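PDB 7JQE: ESAT-6/WXG100 secretion system protein from Streptococcus gallolyticus, which is the extracellular region of EsaA, a membrane subunit of the type VIIb secretion system, and probably takes part in the export of protein toxins. Local coordinates for residues Gln133-Asp138 with Asp170-Ala175; Ala175-Ile180 with Leu455-Ile460; Ser272-Pro277 with Ala354-Ile359; Thr327-Ser332 with Leu377-Asn382. All blocks are in the same frame, centred on the assembly; numbering follows the deposited sequence.

Interaction 1 of 4, residues Gln133-Asp138 with Asp170-Ala175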
loop_
_atom_site.group_PDB
_atom_site.type_symbol
_atom_site.label_atom_id
_atom_site.label_comp_id
_atom_site.label_asym_id
_atom_site.label_seq_id
_atom_site.Cartn_x
_atom_site.Cartn_y
_atom_site.Cartn_z
ATOM N N GLN A 133 -43.015 -3.801 -13.860
ATOM C CA GLN A 133 -41.870 -4.572 -13.387
ATOM C C GLN A 133 -40.720 -4.533 -14.388
ATOM O O GLN A 133 -39.566 -4.287 -14.017
ATOM C CB GLN A 133 -42.288 -6.020 -13.116
ATOM C CG GLN A 133 -43.049 -6.242 -11.818
ATOM C CD GLN A 133 -42.129 -6.326 -10.613
ATOM O OE1 GLN A 133 -41.423 -7.319 -10.423
ATOM N NE2 GLN A 133 -42.130 -5.280 -9.794
ATOM N N TYR A 134 -41.018 -4.774 -15.667
ATOM C CA TYR A 134 -39.991 -5.001 -16.676
ATOM C C TYR A 134 -39.661 -3.773 -17.509
ATOM O O TYR A 134 -38.514 -3.629 -17.947
ATOM C CB TYR A 134 -40.410 -6.132 -17.619
ATOM C CG TYR A 134 -40.493 -7.492 -16.963
ATOM C CD1 TYR A 134 -41.649 -7.904 -16.310
ATOM C CD2 TYR A 134 -39.418 -8.370 -17.003
ATOM C CE1 TYR A 134 -41.729 -9.151 -15.710
ATOM C CE2 TYR A 134 -39.487 -9.617 -16.405
ATOM C CZ TYR A 134 -40.646 -10.005 -15.763
ATOM O OH TYR A 134 -40.716 -11.248 -15.172
ATOM N N PHE A 135 -40.623 -2.887 -17.740
ATOM C CA PHE A 135 -40.415 -1.743 -18.614
ATOM C C PHE A 135 -40.313 -0.422 -17.870
ATOM O O PHE A 135 -39.936 0.583 -18.482
ATOM C CB PHE A 135 -41.551 -1.654 -19.648
ATOM C CG PHE A 135 -41.703 -2.892 -20.492
ATOM C CD1 PHE A 135 -40.596 -3.651 -20.838
ATOM C CD2 PHE A 135 -42.955 -3.301 -20.931
ATOM C CE1 PHE A 135 -40.735 -4.792 -21.614
ATOM C CE2 PHE A 135 -43.100 -4.438 -21.704
ATOM C CZ PHE A 135 -41.990 -5.185 -22.046
ATOM N N ASN A 136 -40.650 -0.391 -16.583
ATOM C CA ASN A 136 -40.528 0.761 -15.695
ATOM C C ASN A 136 -41.664 1.758 -15.894
ATOM O O ASN A 136 -41.665 2.805 -15.239
ATOM C CB ASN A 136 -39.184 1.489 -15.855
ATOM C CG ASN A 136 -38.799 2.275 -14.621
ATOM O OD1 ASN A 136 -39.174 1.920 -13.502
ATOM N ND2 ASN A 136 -38.047 3.353 -14.817
ATOM N N SER A 137 -42.621 1.479 -16.774
ATOM C CA SER A 137 -43.824 2.290 -16.912
ATOM C C SER A 137 -44.971 1.367 -17.312
ATOM O O SER A 137 -44.819 0.142 -17.349
ATOM C CB SER A 137 -43.611 3.424 -17.923
ATOM O OG SER A 137 -43.477 2.914 -19.236
ATOM N N ASP A 138 -46.123 1.955 -17.612
ATOM C CA ASP A 138 -47.306 1.211 -18.044
ATOM C C ASP A 138 -47.586 1.580 -19.497
ATOM O O ASP A 138 -48.222 2.599 -19.778
ATOM C CB ASP A 138 -48.502 1.515 -17.148
ATOM C CG ASP A 138 -49.756 0.763 -17.569
ATOM O OD1 ASP A 138 -49.678 -0.058 -18.507
ATOM O OD2 ASP A 138 -50.823 0.996 -16.960
ATOM N N ASP A 170 -32.714 1.536 -22.045
ATOM C CA ASP A 170 -32.492 2.295 -20.817
ATOM C C ASP A 170 -33.634 2.094 -19.830
ATOM O O ASP A 170 -33.398 1.903 -18.631
ATOM C CB ASP A 170 -32.313 3.779 -21.137
ATOM C CG ASP A 170 -30.933 4.097 -21.686
ATOM O OD1 ASP A 170 -29.980 3.345 -21.383
ATOM O OD2 ASP A 170 -30.799 5.102 -22.418
ATOM N N SER A 171 -34.878 2.135 -20.316
ATOM C CA SER A 171 -36.018 1.913 -19.434
ATOM C C SER A 171 -35.938 0.544 -18.773
ATOM O O SER A 171 -36.181 0.413 -17.567
ATOM C CB SER A 171 -37.319 2.065 -20.217
ATOM O OG SER A 171 -37.392 3.344 -20.823
ATOM N N VAL A 172 -35.581 -0.486 -19.542
ATOM C CA VAL A 172 -35.435 -1.821 -18.969
ATOM C C VAL A 172 -34.315 -1.835 -17.935
ATOM O O VAL A 172 -34.425 -2.482 -16.886
ATOM C CB VAL A 172 -35.191 -2.857 -20.081
ATOM C CG1 VAL A 172 -35.003 -4.243 -19.486
ATOM C CG2 VAL A 172 -36.345 -2.850 -21.078
ATOM N N LYS A 173 -33.221 -1.121 -18.212
ATOM C CA LYS A 173 -32.119 -1.079 -17.259
ATOM C C LYS A 173 -32.566 -0.468 -15.937
ATOM O O LYS A 173 -32.222 -0.973 -14.861
ATOM C CB LYS A 173 -30.940 -0.305 -17.850
ATOM C CG LYS A 173 -29.646 -0.447 -17.069
ATOM C CD LYS A 173 -28.477 0.195 -17.808
ATOM C CE LYS A 173 -27.142 -0.146 -17.145
ATOM N NZ LYS A 173 -25.993 0.493 -17.849
ATOM N N SER A 174 -33.351 0.612 -15.997
ATOM C CA SER A 174 -33.886 1.204 -14.774
ATOM C C SER A 174 -34.817 0.233 -14.057
ATOM O O SER A 174 -34.814 0.154 -12.822
ATOM C CB SER A 174 -34.615 2.506 -15.096
ATOM O OG SER A 174 -33.836 3.337 -15.936
ATOM N N ALA A 175 -35.622 -0.516 -14.814
ATOM C CA ALA A 175 -36.526 -1.475 -14.188
ATOM C C ALA A 175 -35.750 -2.607 -13.527
ATOM O O ALA A 175 -36.105 -3.049 -12.428
ATOM C CB ALA A 175 -37.520 -2.023 -15.216
#

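Interaction 2 of 4, residues Ala175-Ile180 with Leu455-Ile460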
loop_
_atom_site.group_PDB
_atom_site.type_symbol
_atom_site.label_atom_id
_atom_site.label_comp_id
_atom_site.label_asym_id
_atom_site.label_seq_id
_atom_site.Cartn_x
_atom_site.Cartn_y
_atom_site.Cartn_z
ATOM N N ALA A 175 -35.622 -0.516 -14.814
ATOM C CA ALA A 175 -36.526 -1.475 -14.188
ATOM C C ALA A 175 -35.750 -2.607 -13.527
ATOM O O ALA A 175 -36.105 -3.049 -12.428
ATOM C CB ALA A 175 -37.520 -2.023 -15.216
ATOM N N LEU A 176 -34.689 -3.089 -14.176
ATOM C CA LEU A 176 -33.870 -4.126 -13.556
ATOM C C LEU A 176 -33.161 -3.592 -12.317
ATOM O O LEU A 176 -33.072 -4.286 -11.298
ATOM C CB LEU A 176 -32.860 -4.672 -14.566
ATOM C CG LEU A 176 -31.999 -5.844 -14.096
ATOM C CD1 LEU A 176 -32.864 -7.056 -13.759
ATOM C CD2 LEU A 176 -30.943 -6.191 -15.140
ATOM N N ALA A 177 -32.660 -2.355 -12.382
ATOM C CA ALA A 177 -32.043 -1.744 -11.209
ATOM C C ALA A 177 -33.024 -1.677 -10.043
ATOM O O ALA A 177 -32.648 -1.929 -8.892
ATOM C CB ALA A 177 -31.520 -0.350 -11.555
ATOM N N ASN A 178 -34.291 -1.349 -10.319
ATOM C CA ASN A 178 -35.277 -1.262 -9.246
ATOM C C ASN A 178 -35.439 -2.591 -8.523
ATOM O O ASN A 178 -35.808 -2.615 -7.345
ATOM C CB ASN A 178 -36.624 -0.796 -9.796
ATOM C CG ASN A 178 -36.637 0.683 -10.123
ATOM O OD1 ASN A 178 -35.932 1.471 -9.498
ATOM N ND2 ASN A 178 -37.441 1.067 -11.107
ATOM N N GLN A 179 -35.169 -3.702 -9.207
ATOM C CA GLN A 179 -35.293 -5.011 -8.579
ATOM C C GLN A 179 -34.141 -5.316 -7.631
ATOM O O GLN A 179 -34.276 -6.201 -6.781
ATOM C CB GLN A 179 -35.383 -6.101 -9.650
ATOM C CG GLN A 179 -36.473 -5.867 -10.688
ATOM C CD GLN A 179 -37.869 -5.955 -10.101
ATOM O OE1 GLN A 179 -38.324 -7.029 -9.707
ATOM N NE2 GLN A 179 -38.552 -4.817 -10.031
ATOM N N ILE A 180 -33.009 -4.623 -7.767
ATOM C CA ILE A 180 -31.879 -4.807 -6.858
ATOM C C ILE A 180 -31.484 -3.451 -6.286
ATOM O O ILE A 180 -30.297 -3.109 -6.216
ATOM C CB ILE A 180 -30.690 -5.489 -7.561
ATOM C CG1 ILE A 180 -30.380 -4.804 -8.892
ATOM C CG2 ILE A 180 -30.968 -6.968 -7.771
ATOM C CD1 ILE A 180 -29.103 -5.299 -9.537
ATOM N N LEU A 455 -21.624 -3.044 -7.109
ATOM C CA LEU A 455 -22.185 -3.066 -8.453
ATOM C C LEU A 455 -22.862 -1.724 -8.693
ATOM O O LEU A 455 -23.759 -1.334 -7.938
ATOM C CB LEU A 455 -23.177 -4.214 -8.631
ATOM C CG LEU A 455 -23.877 -4.222 -9.997
ATOM C CD1 LEU A 455 -22.858 -4.418 -11.110
ATOM C CD2 LEU A 455 -24.986 -5.275 -10.071
ATOM N N THR A 456 -22.415 -1.008 -9.716
ATOM C CA THR A 456 -22.978 0.292 -10.040
ATOM C C THR A 456 -24.103 0.137 -11.061
ATOM O O THR A 456 -24.182 -0.853 -11.791
ATOM C CB THR A 456 -21.908 1.227 -10.596
ATOM O OG1 THR A 456 -21.351 0.646 -11.782
ATOM C CG2 THR A 456 -20.784 1.457 -9.564
ATOM N N PHE A 457 -24.982 1.140 -11.101
ATOM C CA PHE A 457 -26.042 1.147 -12.099
ATOM C C PHE A 457 -25.487 0.912 -13.499
ATOM O O PHE A 457 -26.079 0.172 -14.293
ATOM C CB PHE A 457 -26.801 2.472 -12.047
ATOM C CG PHE A 457 -27.944 2.546 -13.015
ATOM C CD1 PHE A 457 -29.181 2.022 -12.684
ATOM C CD2 PHE A 457 -27.781 3.137 -14.258
ATOM C CE1 PHE A 457 -30.237 2.083 -13.575
ATOM C CE2 PHE A 457 -28.835 3.206 -15.156
ATOM C CZ PHE A 457 -30.064 2.675 -14.814
ATOM N N ASP A 458 -24.346 1.527 -13.815
ATOM C CA ASP A 458 -23.830 1.465 -15.179
ATOM C C ASP A 458 -23.245 0.098 -15.495
ATOM O O ASP A 458 -23.424 -0.418 -16.605
ATOM C CB ASP A 458 -22.780 2.552 -15.397
ATOM C CG ASP A 458 -23.352 3.945 -15.272
ATOM O OD1 ASP A 458 -24.502 4.159 -15.713
ATOM O OD2 ASP A 458 -22.652 4.824 -14.726
ATOM N N ASN A 459 -22.534 -0.500 -14.542
ATOM C CA ASN A 459 -21.888 -1.781 -14.795
ATOM C C ASN A 459 -22.871 -2.941 -14.881
ATOM O O ASN A 459 -22.437 -4.075 -15.112
ATOM C CB ASN A 459 -20.844 -2.062 -13.717
ATOM C CG ASN A 459 -19.712 -1.058 -13.737
ATOM O OD1 ASN A 459 -19.120 -0.752 -12.703
ATOM N ND2 ASN A 459 -19.413 -0.528 -14.919
ATOM N N ILE A 460 -24.169 -2.696 -14.698
ATOM C CA ILE A 460 -25.163 -3.736 -14.943
ATOM C C ILE A 460 -25.019 -4.208 -16.382
ATOM O O ILE A 460 -25.167 -3.423 -17.326
ATOM C CB ILE A 460 -26.573 -3.213 -14.654
ATOM C CG1 ILE A 460 -26.700 -2.794 -13.187
ATOM C CG2 ILE A 460 -27.614 -4.261 -15.004
ATOM C CD1 ILE A 460 -28.115 -2.448 -12.779
#

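Interaction 3 of 4, residues Ser272-Pro277 with Ala354-Ile359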
loop_
_atom_site.group_PDB
_atom_site.type_symbol
_atom_site.label_atom_id
_atom_site.label_comp_id
_atom_site.label_asym_id
_atom_site.label_seq_id
_atom_site.Cartn_x
_atom_site.Cartn_y
_atom_site.Cartn_z
ATOM N N SER A 272 58.966 22.532 27.760
ATOM C CA SER A 272 60.098 22.994 28.549
ATOM C C SER A 272 61.235 21.990 28.432
ATOM O O SER A 272 61.049 20.800 28.701
ATOM C CB SER A 272 59.699 23.188 30.016
ATOM O OG SER A 272 60.779 23.713 30.771
ATOM N N VAL A 273 62.410 22.474 28.036
ATOM C CA VAL A 273 63.595 21.640 27.885
ATOM C C VAL A 273 64.670 22.135 28.844
ATOM O O VAL A 273 64.726 23.321 29.185
ATOM C CB VAL A 273 64.108 21.648 26.428
ATOM C CG1 VAL A 273 64.368 23.074 25.966
ATOM C CG2 VAL A 273 65.366 20.801 26.297
ATOM N N ASP A 274 65.523 21.212 29.288
ATOM C CA ASP A 274 66.619 21.525 30.199
ATOM C C ASP A 274 67.918 21.576 29.400
ATOM O O ASP A 274 68.445 20.537 28.989
ATOM C CB ASP A 274 66.709 20.498 31.329
ATOM C CG ASP A 274 65.432 20.408 32.145
ATOM O OD1 ASP A 274 64.979 19.278 32.424
ATOM O OD2 ASP A 274 64.870 21.466 32.497
ATOM N N VAL A 275 68.427 22.782 29.177
ATOM C CA VAL A 275 69.663 22.977 28.439
ATOM C C VAL A 275 70.795 23.239 29.425
ATOM O O VAL A 275 70.584 23.646 30.572
ATOM C CB VAL A 275 69.550 24.127 27.411
ATOM C CG1 VAL A 275 68.474 23.816 26.380
ATOM C CG2 VAL A 275 69.264 25.442 28.117
ATOM N N ALA A 276 72.025 23.000 28.967
ATOM C CA ALA A 276 73.218 23.198 29.775
ATOM C C ALA A 276 74.391 23.492 28.851
ATOM O O ALA A 276 74.488 22.887 27.774
ATOM C CB ALA A 276 73.533 21.976 30.644
ATOM N N PRO A 277 75.282 24.403 29.233
ATOM C CA PRO A 277 76.435 24.708 28.381
ATOM C C PRO A 277 77.376 23.519 28.269
ATOM O O PRO A 277 77.337 22.576 29.063
ATOM C CB PRO A 277 77.106 25.884 29.100
ATOM C CG PRO A 277 76.688 25.733 30.531
ATOM C CD PRO A 277 75.288 25.184 30.482
ATOM N N ALA A 354 73.256 25.895 33.363
ATOM C CA ALA A 354 72.105 25.003 33.303
ATOM C C ALA A 354 70.820 25.797 33.490
ATOM O O ALA A 354 70.747 26.705 34.320
ATOM C CB ALA A 354 72.217 23.913 34.372
ATOM N N GLN A 355 69.797 25.444 32.718
ATOM C CA GLN A 355 68.648 26.328 32.588
ATOM C C GLN A 355 67.505 25.567 31.932
ATOM O O GLN A 355 67.706 24.504 31.340
ATOM C CB GLN A 355 69.021 27.569 31.771
ATOM C CG GLN A 355 67.961 28.635 31.647
ATOM C CD GLN A 355 68.528 29.914 31.057
ATOM O OE1 GLN A 355 69.747 30.081 30.970
ATOM N NE2 GLN A 355 67.650 30.820 30.648
ATOM N N SER A 356 66.304 26.123 32.056
ATOM C CA SER A 356 65.116 25.599 31.398
ATOM C C SER A 356 64.617 26.618 30.384
ATOM O O SER A 356 64.591 27.820 30.663
ATOM C CB SER A 356 64.009 25.279 32.409
ATOM O OG SER A 356 64.456 24.345 33.377
ATOM N N LEU A 357 64.227 26.135 29.208
ATOM C CA LEU A 357 63.712 26.984 28.145
ATOM C C LEU A 357 62.318 26.520 27.750
ATOM O O LEU A 357 62.046 25.316 27.692
ATOM C CB LEU A 357 64.632 26.971 26.920
ATOM C CG LEU A 357 66.066 27.461 27.118
ATOM C CD1 LEU A 357 66.847 27.357 25.815
ATOM C CD2 LEU A 357 66.091 28.889 27.651
ATOM N N LYS A 358 61.440 27.480 27.481
ATOM C CA LYS A 358 60.067 27.214 27.084
ATOM C C LYS A 358 59.920 27.512 25.599
ATOM O O LYS A 358 60.374 28.557 25.123
ATOM C CB LYS A 358 59.092 28.062 27.905
ATOM C CG LYS A 358 59.415 28.090 29.393
ATOM C CD LYS A 358 58.972 26.818 30.095
ATOM C CE LYS A 358 57.460 26.784 30.236
ATOM N NZ LYS A 358 56.956 27.981 30.969
ATOM N N ILE A 359 59.296 26.594 24.869
ATOM C CA ILE A 359 59.130 26.715 23.427
ATOM C C ILE A 359 57.646 26.679 23.101
ATOM O O ILE A 359 56.939 25.746 23.498
ATOM C CB ILE A 359 59.887 25.604 22.678
ATOM C CG1 ILE A 359 61.373 25.648 23.045
ATOM C CG2 ILE A 359 59.697 25.752 21.176
ATOM C CD1 ILE A 359 62.208 24.586 22.368
#

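Interaction 4 of 4, residues Thr327-Ser332 with Leu377-Asn382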
loop_
_atom_site.group_PDB
_atom_site.type_symbol
_atom_site.label_atom_id
_atom_site.label_comp_id
_atom_site.label_asym_id
_atom_site.label_seq_id
_atom_site.Cartn_x
_atom_site.Cartn_y
_atom_site.Cartn_z
ATOM N N THR A 327 77.035 28.868 25.067
ATOM C CA THR A 327 76.496 27.854 24.169
ATOM C C THR A 327 75.176 28.349 23.598
ATOM O O THR A 327 74.271 28.724 24.351
ATOM C CB THR A 327 76.296 26.519 24.893
ATOM O OG1 THR A 327 77.447 26.234 25.701
ATOM C CG2 THR A 327 76.108 25.398 23.888
ATOM N N THR A 328 75.070 28.348 22.272
ATOM C CA THR A 328 73.932 28.929 21.572
ATOM C C THR A 328 72.926 27.838 21.219
ATOM O O THR A 328 73.275 26.847 20.566
ATOM C CB THR A 328 74.394 29.665 20.312
ATOM O OG1 THR A 328 75.011 28.735 19.414
ATOM C CG2 THR A 328 75.398 30.757 20.674
ATOM N N VAL A 329 71.681 28.026 21.650
ATOM C CA VAL A 329 70.588 27.099 21.386
ATOM C C VAL A 329 69.632 27.753 20.399
ATOM O O VAL A 329 69.281 28.929 20.553
ATOM C CB VAL A 329 69.861 26.713 22.687
ATOM C CG1 VAL A 329 68.729 25.736 22.401
ATOM C CG2 VAL A 329 70.851 26.129 23.689
ATOM N N THR A 330 69.205 26.992 19.389
ATOM C CA THR A 330 68.424 27.550 18.292
ATOM C C THR A 330 67.324 26.587 17.868
ATOM O O THR A 330 67.304 25.412 18.246
ATOM C CB THR A 330 69.302 27.873 17.077
ATOM O OG1 THR A 330 69.783 26.651 16.500
ATOM C CG2 THR A 330 70.481 28.744 17.484
ATOM N N ILE A 331 66.410 27.112 17.056
ATOM C CA ILE A 331 65.315 26.358 16.453
ATOM C C ILE A 331 65.428 26.530 14.945
ATOM O O ILE A 331 65.319 27.652 14.438
ATOM C CB ILE A 331 63.946 26.845 16.954
ATOM C CG1 ILE A 331 63.806 26.611 18.460
ATOM C CG2 ILE A 331 62.822 26.178 16.178
ATOM C CD1 ILE A 331 62.852 27.571 19.134
ATOM N N SER A 332 65.637 25.428 14.227
ATOM C CA SER A 332 65.881 25.491 12.793
ATOM C C SER A 332 64.977 24.522 12.042
ATOM O O SER A 332 64.456 23.555 12.603
ATOM C CB SER A 332 67.350 25.186 12.461
ATOM O OG SER A 332 67.666 23.834 12.743
ATOM N N LEU A 377 65.932 21.088 17.084
ATOM C CA LEU A 377 66.418 21.792 18.265
ATOM C C LEU A 377 67.929 21.618 18.342
ATOM O O LEU A 377 68.422 20.500 18.528
ATOM C CB LEU A 377 65.752 21.277 19.541
ATOM C CG LEU A 377 66.264 21.899 20.848
ATOM C CD1 LEU A 377 65.924 23.380 20.916
ATOM C CD2 LEU A 377 65.723 21.165 22.070
ATOM N N ASN A 378 68.659 22.719 18.193
ATOM C CA ASN A 378 70.117 22.704 18.192
ATOM C C ASN A 378 70.633 23.216 19.532
ATOM O O ASN A 378 70.373 24.366 19.902
ATOM C CB ASN A 378 70.673 23.552 17.047
ATOM C CG ASN A 378 70.129 23.131 15.695
ATOM O OD1 ASN A 378 70.574 22.139 15.116
ATOM N ND2 ASN A 378 69.164 23.888 15.181
ATOM N N ILE A 379 71.353 22.361 20.254
ATOM C CA ILE A 379 72.065 22.739 21.471
ATOM C C ILE A 379 73.537 22.469 21.194
ATOM O O ILE A 379 73.980 21.315 21.240
ATOM C CB ILE A 379 71.583 21.965 22.702
ATOM C CG1 ILE A 379 70.070 22.120 22.880
ATOM C CG2 ILE A 379 72.347 22.421 23.947
ATOM C CD1 ILE A 379 69.498 21.283 24.003
ATOM N N GLY A 380 74.298 23.522 20.906
ATOM C CA GLY A 380 75.674 23.314 20.493
ATOM C C GLY A 380 75.725 22.520 19.202
ATOM O O GLY A 380 74.968 22.774 18.258
ATOM N N ASP A 381 76.622 21.535 19.161
ATOM C CA ASP A 381 76.732 20.640 18.013
ATOM C C ASP A 381 75.677 19.539 18.011
ATOM O O ASP A 381 75.683 18.703 17.099
ATOM C CB ASP A 381 78.129 20.012 17.963
ATOM C CG ASP A 381 79.192 20.987 17.490
ATOM O OD1 ASP A 381 78.875 21.858 16.651
ATOM O OD2 ASP A 381 80.348 20.879 17.955
ATOM N N ASN A 382 74.783 19.517 18.998
ATOM C CA ASN A 382 73.709 18.533 19.062
ATOM C C ASN A 382 72.496 19.035 18.288
ATOM O O ASN A 382 72.078 20.186 18.457
ATOM C CB ASN A 382 73.326 18.254 20.517
ATOM C CG ASN A 382 74.333 17.378 21.233
ATOM O OD1 ASN A 382 74.941 16.493 20.634
ATOM N ND2 ASN A 382 74.508 17.615 22.526
#

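Interaction 1 of 4, residues Gln133-Asp138 with Asp170-Ala175
Gln133 meets Ala175 through its backbone: the carbonyl O lies 3.3 Å from Ala175 CB. Tyr134 does the same, its O also 3.3 Å from Ala175 CB, so one methyl sits against two carbonyl oxygens in the C-terminal part of helix 102-135. Tyr134 O also faces Val172, 3.7 Å from its CA. The Tyr134 ring packs on Tyr134 of the second subunit, and its OH is hydrogen-bonded to Gln133 of that subunit. Phe135 O rests 3.5 Å from Ser171 CB. The edge of the Phe135 ring, near its plane, touches Val172, with Phe135 CD1 4.3 Å from Val172 CG2. Asn136 is the first residue to leave helical geometry, with phi +79°, and its CB points to helix 169-179. That CB lies 3.6 Å from Ser171 O and 3.9 Å from Ala175 CB. Its CG is anti to the backbone N (chi1 -156°), and ND2 beyond lies 3.5 Å from Ser174 CB. Ser174 OG is bonded within its own helix, to Asp170 O. Ser171 OG bonds to Thr168. The contact is van der Waals, mostly carbonyl oxygens against CB groups plus one ring edge on a valine methyl. The small alanine and serines probably allow the close approach.

Interaction 2 of 4, residues Ala175-Ile180 with Leu455-Ile460
Ala177 and Phe457 make the shortest approach, with the Ala177 methyl CB 3.4 Å from Phe457 CE1. The methyl comes to the ring edge, near the ring plane, and also touches CD1. Phe457 CG is anti to the backbone N (chi1 -178°), and the ring beyond reaches the helix. Ile460 CD1 is a second neighbour of that methyl, 4.2 Å from Ala177 CB. Ile460 also touches Leu176, where its CG2 branch lies 3.9 Å from Leu176 CD2; these two side chains cross obliquely. Ile180 CD1 reaches Leu455 CD2 at 4.2 Å, the two side chains crossing at about a right angle. The same Ile180 CD1 lies 4.4 Å from Ile460 CD1. All these contacts are apolar.

The loop shape sets the positions of Phe457 and Ile460, which begin and end a type I beta turn. Before the turn, Thr456 OG1 accepts from Asn459 N at 3.2 Å, an ST motif. The same hydroxyl donates to Asn459 OD1 at 2.8 Å, from above the carbonyl plane. Lys173, one turn before Ala177, adds a hydrogen bond from NZ to Asp458 O.

The second subunit packs beside the contact: its Leu455 meets Leu455, its Asp464 meets Ile180 and its Ser183 meets Ile460. Within the chain, the C-terminal part of helix 169-179 lies against the loop between helices 448-451 and 462-491.

Interaction 3 of 4, residues Ser272-Pro277 with Ala354-Ile359
Ser272 to Val275 pair with Gln355 to Lys358 as neighbouring antiparallel strands in a three-stranded sheet. Strand 355-363 is central; 268-275 is outermost within this chain, and Asp274 makes backbone hydrogen bonds to the second subunit. Val273 and Leu357 form a hydrogen-bonded pair. Val273 N bonds to Leu357 O and Leu357 N to Val273 O, both 2.9 Å and in the carbonyl planes. Val275 and Gln355 form the next such pair, but it is more bent: the Val275 N-H meets Gln355 O at 137°. Between them, Ser356 OG donates to Asp274 OD2 at 3.0 Å, nearly along the Asp274 C-O axis. Asp274 OD1 holds a salt bridge to Arg383 of the second subunit, so both carboxylate oxygens are engaged. On the same face, Lys358 CD lies 3.7 Å from Ser272 OG.

The other face is mainly apolar, with Gln355 at its exposed end. Val273 and Leu357 lie side by side, Val273 CG1 4.0 Å from Leu357 CB. Val275 crosses Leu357 at about a right angle, Val275 CG2 3.8 Å from Leu357 CD1. Phe341 of the same sheet touches Leu357, and Ile351 of the other sheet packs on Val275. Two antiparallel sheets packed through their apolar faces are the arrangement of a beta sandwich, here at one end of the elongated chain.

Interaction 4 of 4, residues Thr327-Ser332 with Leu377-Asn382
Asn378 donates through ND2 to two hydroxyls across the strands. The bond from Asn378 ND2 to Ser332 OG is 2.9 Å and lies in the amide plane. The bond from ND2 to Thr330 OG1 is 3.1 Å and more bent, with that oxygen tilted from the plane. Asn378 chi1 of -55° sets CG beside the backbone N, and ND2 beyond it reaches the hydroxyls. Using both hydroxyls probably fixes the rotation of the amide. The backbones of Thr330 and Asn378 form a hydrogen-bonded pair: Thr330 N to Asn378 O is 2.9 Å and Asn378 N to Thr330 O is 3.0 Å. A further bond from Gly380 N to Thr328 O is weak.

On the other face, Val329 and Ile379 lie side by side, pointing the same way, with Val329 CG1 3.9 Å from Ile379 CG1. Val329 CG1 also lies 4.0 Å from Leu377 CD1. Phe341 touches Val329, and Met386 touches Leu377. Near the turn, Thr327 CG2 lies 4.0 Å from Gly380 N.

Gly380 takes positive phi in a type II' turn, closed by two backbone hydrogen bonds between Ile379 and Asn382. This is a tight two-residue beta hairpin joining strands 369-379 and 382-392, with strand 327-335 paired alongside in an antiparallel sheet.

The four contacts form two groups on opposite sides of the chain's centre. Interactions 1 and 2 have centres about 11 Å apart, share Ala175 and use successive parts of helix 169-179. The centres of interactions 3 and 4 are also about 11 Å apart. They lie in different sheets that meet through apolar side chains, such as Val275 CG1 and Ile379 CD1 at 3.6 Å. Their segments alternate along the chain, so the two sheets are interwoven in sequence. Centres of interactions 1 and 4 are about 118 Å apart, which reflects the elongated shape. Interactions 3 and 4 are nested in the long loop closed by interaction 2. All four touch the second subunit, so both groups lie by the dimer interface.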